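Local coordinates for protein acetyl-CoA acetyltransferase A (Ascaris suum, PDB 6BJA) that probably catalyses acetyl-CoA acetyl transfer as a thiolase of lipid metabolism, and binds coenzyme A, at residues V39-A44 with R74-A79; I45-L50 with E203-S208. One frame throughout, in Å; residues are numbered along the deposited sequence.

Contact 1: V39-A44 with R74-A79; sequences VVTKEA and RQISIA
T41 and K42 meet I76 and A79 where two helices of the thiolase N-terminal domain, 33-48 and 72-79, lie beside each other on the sheet. Helix 72-79 connects the adjacent parallel strands 57-61 and 87-92, a beta-alpha-beta crossover. The interface is thin: 126 Å² is buried over both sides, no hydrogen bond spans it, and the nearest CA atoms, those of T41 and I76, are 7.7 Å apart. Along 74-79, the first residues face other neighbours: R74 NE bonds to G386 O of the second subunit, and Q75 packs on S156 of that subunit. I76 makes the inner contact through its CG2 branch, which extends anti to the backbone N and touches T41 OG1 at 3.4 Å. This is a methyl against a hydroxyl oxygen, and the two side chains meet at a slant. T41 CB is 4.1 Å from the same methyl, I76 CG2. The hydroxyl has its polar partner in its own helix: with chi1 at -63°, OG1 lies beside the backbone N and reaches G37 O, one turn earlier, in a hydrogen bond, so the methyl rests against an oxygen that is already hydrogen-bonded. The next residue, S77, has its CB directed away from helix 33-48, and its OG bonds to T58 OG1. A79 forms the outer contact, at the last turn, where its backbone carbonyl meets the K42 chain. That chain bends at chi3 (140°), bringing K42 CE to 3.6 Å from A79 O, while K42 NZ stays 4.1 Å from A79 O.

Contact 2: I45-L50 with E203-S208; sequences IKRSLL and EVVPVS
A single arginine, R47, carries this contact to V204 and V205, and its polar link to the other segment runs through one water. It joins the C-terminal part of helix 33-48 in the thiolase N-terminal domain to the loop 203-206, which leads into the short strand 207-208. Next to R47, S48 forms an ST turn, its OG accepting from L50 N. An extended chain from CG to NE carries the guanidinium across to the loop, and a salt bridge from R47 NE to E43 OE2, one turn back, probably restrains its rotation. On the loop side, backbone hydrogen bonds tie E203 and V205 to R18 of strand 11-23. R47 NH2 donates to the water at 3.0 Å; the water lies at the guanidinium edge, in its plane, and donates in turn to V204 O at 2.8 Å. Directly, R47 NH2 and V204 O are 4.4 Å apart, which leaves the bridging to the solvent molecule. The nonpolar half of the contact is a methyl on the flat group: V205 CG1 sits over one guanidinium face, offset toward the rim, 3.8 Å from R47 NH2.

In the fold
From the N terminus, strand 11-23 leads into helix 33-48, which serves both contacts: 39-44 belongs to contact 1 and 45-50, further along the helix and its exit, to contact 2. Contact 1 closes a short loop, with 29 residues including strand 57-61 between its segments. Contact 2 closes a long one of 152 residues, returning to the helix from 203-208. The segments alternate, so the loops cross rather than nest. The centres are about 11 Å apart, and the two contacts touch where E43 CG packs on V205 CG1. Together they join helix 33-48 to helix 72-79 and to the 203-208 connection, all in the N-terminal thiolase domain and away from the predicted active-site residues and the coenzyme A pocket.

Contact 1: V39-A44 with R74-A79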
loop_
_atom_site.group_PDB
_atom_site.type_symbol
_atom_site.label_atom_id
_atom_site.label_comp_id
_atom_site.label_asym_id
_atom_site.label_seq_id
_atom_site.Cartn_x
_atom_site.Cartn_y
_atom_site.Cartn_z
ATOM N N VAL A 39 -7.612 -26.577 -14.942
ATOM C CA VAL A 39 -6.898 -27.845 -15.092
ATOM C C VAL A 39 -7.777 -28.984 -14.637
ATOM O O VAL A 39 -7.944 -29.955 -15.376
ATOM C CB VAL A 39 -5.577 -27.855 -14.308
ATOM C CG1 VAL A 39 -4.940 -29.256 -14.264
ATOM C CG2 VAL A 39 -4.614 -26.874 -14.911
ATOM N N VAL A 40 -8.336 -28.892 -13.421
ATOM C CA VAL A 40 -9.063 -30.044 -12.905
ATOM C C VAL A 40 -10.451 -30.183 -13.529
ATOM O O VAL A 40 -10.959 -31.296 -13.668
ATOM C CB VAL A 40 -9.166 -30.043 -11.368
ATOM C CG1 VAL A 40 -7.795 -30.273 -10.768
ATOM C CG2 VAL A 40 -9.789 -28.749 -10.832
ATOM N N THR A 41 -11.057 -29.073 -13.950
ATOM C CA THR A 41 -12.349 -29.163 -14.594
ATOM C C THR A 41 -12.215 -29.853 -15.947
ATOM O O THR A 41 -12.976 -30.757 -16.254
ATOM C CB THR A 41 -12.979 -27.764 -14.756
ATOM O OG1 THR A 41 -13.191 -27.211 -13.447
ATOM C CG2 THR A 41 -14.317 -27.816 -15.475
ATOM N N LYS A 42 -11.250 -29.422 -16.740
ATOM C CA LYS A 42 -11.024 -30.060 -18.035
ATOM C C LYS A 42 -10.707 -31.539 -17.857
ATOM O O LYS A 42 -11.243 -32.367 -18.599
ATOM C CB LYS A 42 -9.907 -29.357 -18.795
ATOM C CG LYS A 42 -10.305 -28.004 -19.371
ATOM C CD LYS A 42 -9.122 -27.409 -20.120
ATOM C CE LYS A 42 -9.558 -26.725 -21.391
ATOM N NZ LYS A 42 -8.372 -26.276 -22.186
ATOM N N GLU A 43 -9.880 -31.899 -16.869
ATOM C CA GLU A 43 -9.500 -33.314 -16.791
ATOM C C GLU A 43 -10.659 -34.135 -16.224
ATOM O O GLU A 43 -10.876 -35.263 -16.625
ATOM C CB GLU A 43 -8.228 -33.515 -15.962
ATOM C CG GLU A 43 -7.728 -34.956 -15.996
ATOM C CD GLU A 43 -7.100 -35.354 -17.323
ATOM O OE1 GLU A 43 -6.663 -34.438 -18.090
ATOM O OE2 GLU A 43 -7.032 -36.600 -17.589
ATOM N N ALA A 44 -11.430 -33.574 -15.303
ATOM C CA ALA A 44 -12.593 -34.290 -14.788
ATOM C C ALA A 44 -13.622 -34.572 -15.892
ATOM O O ALA A 44 -14.240 -35.633 -15.911
ATOM C CB ALA A 44 -13.249 -33.505 -13.656
ATOM N N ARG A 74 -17.508 -18.954 -13.144
ATOM C CA ARG A 74 -17.851 -18.659 -14.535
ATOM C C ARG A 74 -16.597 -18.577 -15.428
ATOM O O ARG A 74 -16.605 -19.026 -16.575
ATOM C CB ARG A 74 -18.641 -17.366 -14.599
ATOM C CG ARG A 74 -19.128 -16.993 -15.994
ATOM C CD ARG A 74 -20.187 -17.940 -16.491
ATOM N NE ARG A 74 -20.882 -17.374 -17.670
ATOM C CZ ARG A 74 -21.770 -18.040 -18.400
ATOM N NH1 ARG A 74 -22.135 -19.274 -18.077
ATOM N NH2 ARG A 74 -22.323 -17.449 -19.455
ATOM N N GLN A 75 -15.528 -17.987 -14.913
ATOM C CA GLN A 75 -14.269 -17.935 -15.631
ATOM C C GLN A 75 -13.780 -19.341 -15.930
ATOM O O GLN A 75 -13.368 -19.643 -17.043
ATOM C CB GLN A 75 -13.217 -17.171 -14.842
ATOM C CG GLN A 75 -13.533 -15.709 -14.587
ATOM C CD GLN A 75 -12.398 -15.027 -13.873
ATOM O OE1 GLN A 75 -11.249 -15.060 -14.330
ATOM N NE2 GLN A 75 -12.696 -14.429 -12.731
ATOM N N ILE A 76 -13.823 -20.200 -14.924
ATOM C CA ILE A 76 -13.360 -21.574 -15.066
ATOM C C ILE A 76 -14.218 -22.335 -16.073
ATOM O O ILE A 76 -13.715 -23.024 -16.977
ATOM C CB ILE A 76 -13.380 -22.283 -13.685
ATOM C CG1 ILE A 76 -12.285 -21.708 -12.787
ATOM C CG2 ILE A 76 -13.207 -23.802 -13.821
ATOM C CD1 ILE A 76 -12.482 -22.038 -11.305
ATOM N N SER A 77 -15.531 -22.173 -15.948
ATOM C CA SER A 77 -16.471 -22.878 -16.796
ATOM C C SER A 77 -16.260 -22.513 -18.267
ATOM O O SER A 77 -16.126 -23.387 -19.138
ATOM C CB SER A 77 -17.883 -22.543 -16.352
ATOM O OG SER A 77 -18.877 -23.288 -17.010
ATOM N N ILE A 78 -16.211 -21.220 -18.542
ATOM C CA ILE A 78 -16.045 -20.769 -19.928
ATOM C C ILE A 78 -14.715 -21.246 -20.510
ATOM O O ILE A 78 -14.659 -21.747 -21.663
ATOM C CB ILE A 78 -16.168 -19.235 -20.027
ATOM C CG1 ILE A 78 -17.631 -18.847 -19.851
ATOM C CG2 ILE A 78 -15.634 -18.724 -21.382
ATOM C CD1 ILE A 78 -17.884 -17.354 -19.806
ATOM N N ALA A 79 -13.639 -21.131 -19.731
ATOM C CA ALA A 79 -12.309 -21.524 -20.204
ATOM C C ALA A 79 -12.158 -23.040 -20.344
ATOM O O ALA A 79 -11.256 -23.519 -21.063
ATOM C CB ALA A 79 -11.244 -20.982 -19.293
#

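Contact 2: I45-L50 with E203-S208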
loop_
_atom_site.group_PDB
_atom_site.type_symbol
_atom_site.label_atom_id
_atom_site.label_comp_id
_atom_site.label_asym_id
_atom_site.label_seq_id
_atom_site.Cartn_x
_atom_site.Cartn_y
_atom_site.Cartn_z
ATOM N N ILE A 45 -13.820 -33.613 -16.786
ATOM C CA ILE A 45 -14.719 -33.782 -17.927
ATOM C C ILE A 45 -14.167 -34.894 -18.831
ATOM O O ILE A 45 -14.906 -35.803 -19.187
ATOM C CB ILE A 45 -14.882 -32.482 -18.693
ATOM C CG1 ILE A 45 -15.663 -31.488 -17.835
ATOM C CG2 ILE A 45 -15.602 -32.709 -20.016
ATOM C CD1 ILE A 45 -15.697 -30.087 -18.399
ATOM N N LYS A 46 -12.876 -34.843 -19.140
ATOM C CA LYS A 46 -12.254 -35.890 -19.962
ATOM C C LYS A 46 -12.491 -37.279 -19.387
ATOM O O LYS A 46 -12.860 -38.215 -20.107
ATOM C CB LYS A 46 -10.753 -35.627 -20.102
ATOM C CG LYS A 46 -10.440 -34.410 -21.007
ATOM C CD LYS A 46 -8.956 -34.035 -20.980
ATOM C CE LYS A 46 -8.677 -32.744 -21.768
ATOM N NZ LYS A 46 -7.232 -32.369 -21.678
ATOM N N ARG A 47 -12.293 -37.430 -18.084
ATOM C CA ARG A 47 -12.373 -38.763 -17.502
ATOM C C ARG A 47 -13.826 -39.182 -17.218
ATOM O O ARG A 47 -14.099 -40.371 -16.998
ATOM C CB ARG A 47 -11.499 -38.845 -16.242
ATOM C CG ARG A 47 -10.032 -38.542 -16.521
ATOM C CD ARG A 47 -9.125 -38.945 -15.390
ATOM N NE ARG A 47 -7.746 -38.562 -15.651
ATOM C CZ ARG A 47 -6.706 -38.961 -14.916
ATOM N NH1 ARG A 47 -6.896 -39.726 -13.863
ATOM N NH2 ARG A 47 -5.483 -38.583 -15.226
ATOM N N SER A 48 -14.763 -38.238 -17.277
ATOM C CA SER A 48 -16.177 -38.568 -17.140
ATOM C C SER A 48 -16.743 -39.248 -18.384
ATOM O O SER A 48 -17.788 -39.883 -18.322
ATOM C CB SER A 48 -17.017 -37.324 -16.883
ATOM O OG SER A 48 -17.230 -36.585 -18.066
ATOM N N LEU A 49 -16.028 -39.078 -19.493
ATOM C CA LEU A 49 -16.402 -39.582 -20.818
ATOM C C LEU A 49 -17.600 -38.877 -21.429
ATOM O O LEU A 49 -18.112 -39.306 -22.460
ATOM C CB LEU A 49 -16.678 -41.078 -20.762
ATOM C CG LEU A 49 -15.581 -41.895 -20.090
ATOM C CD1 LEU A 49 -15.948 -43.356 -20.119
ATOM C CD2 LEU A 49 -14.231 -41.653 -20.767
ATOM N N LEU A 50 -18.040 -37.790 -20.802
ATOM C CA LEU A 50 -19.052 -36.917 -21.374
ATOM C C LEU A 50 -18.401 -35.702 -22.007
ATOM O O LEU A 50 -17.378 -35.231 -21.535
ATOM C CB LEU A 50 -20.017 -36.472 -20.289
ATOM C CG LEU A 50 -20.808 -37.559 -19.562
ATOM C CD1 LEU A 50 -21.614 -36.951 -18.435
ATOM C CD2 LEU A 50 -21.714 -38.310 -20.524
ATOM N N GLU A 203 -5.512 -40.493 -9.385
ATOM C CA GLU A 203 -6.220 -39.247 -9.101
ATOM C C GLU A 203 -5.494 -37.967 -9.461
ATOM O O GLU A 203 -6.142 -36.943 -9.671
ATOM C CB GLU A 203 -6.572 -39.196 -7.605
ATOM C CG GLU A 203 -5.425 -38.879 -6.644
ATOM C CD GLU A 203 -5.797 -39.228 -5.216
ATOM O OE1 GLU A 203 -5.783 -38.327 -4.317
ATOM O OE2 GLU A 203 -6.098 -40.429 -4.984
ATOM N N VAL A 204 -4.167 -37.989 -9.469
ATOM C CA VAL A 204 -3.393 -36.769 -9.688
ATOM C C VAL A 204 -3.210 -36.486 -11.157
ATOM O O VAL A 204 -2.831 -37.386 -11.935
ATOM C CB VAL A 204 -2.005 -36.844 -8.989
ATOM C CG1 VAL A 204 -1.146 -35.647 -9.356
ATOM C CG2 VAL A 204 -2.183 -36.846 -7.486
ATOM N N VAL A 205 -3.455 -35.242 -11.541
ATOM C CA VAL A 205 -3.233 -34.804 -12.909
ATOM C C VAL A 205 -2.083 -33.796 -12.888
ATOM O O VAL A 205 -2.051 -32.881 -12.057
ATOM C CB VAL A 205 -4.533 -34.244 -13.502
ATOM C CG1 VAL A 205 -5.619 -35.281 -13.324
ATOM C CG2 VAL A 205 -4.945 -33.008 -12.818
ATOM N N PRO A 206 -1.093 -33.982 -13.768
ATOM C CA PRO A 206 0.062 -33.092 -13.693
ATOM C C PRO A 206 -0.266 -31.694 -14.166
ATOM O O PRO A 206 -1.128 -31.532 -15.039
ATOM C CB PRO A 206 1.073 -33.759 -14.630
ATOM C CG PRO A 206 0.224 -34.482 -15.620
ATOM C CD PRO A 206 -0.927 -35.019 -14.808
ATOM N N VAL A 207 0.425 -30.709 -13.599
ATOM C CA VAL A 207 0.193 -29.301 -13.912
ATOM C C VAL A 207 1.410 -28.720 -14.597
ATOM O O VAL A 207 2.501 -28.649 -14.035
ATOM C CB VAL A 207 -0.134 -28.466 -12.646
ATOM C CG1 VAL A 207 -0.332 -27.000 -13.020
ATOM C CG2 VAL A 207 -1.350 -29.041 -11.951
ATOM N N SER A 208 1.212 -28.345 -15.849
ATOM C CA SER A 208 2.231 -27.656 -16.616
ATOM C C SER A 208 2.407 -26.246 -16.078
ATOM O O SER A 208 1.415 -25.559 -15.840
ATOM C CB SER A 208 1.825 -27.595 -18.084
ATOM O OG SER A 208 1.673 -28.906 -18.612
HETATM O O HOH W 1 -4.066 -39.737 -12.892
#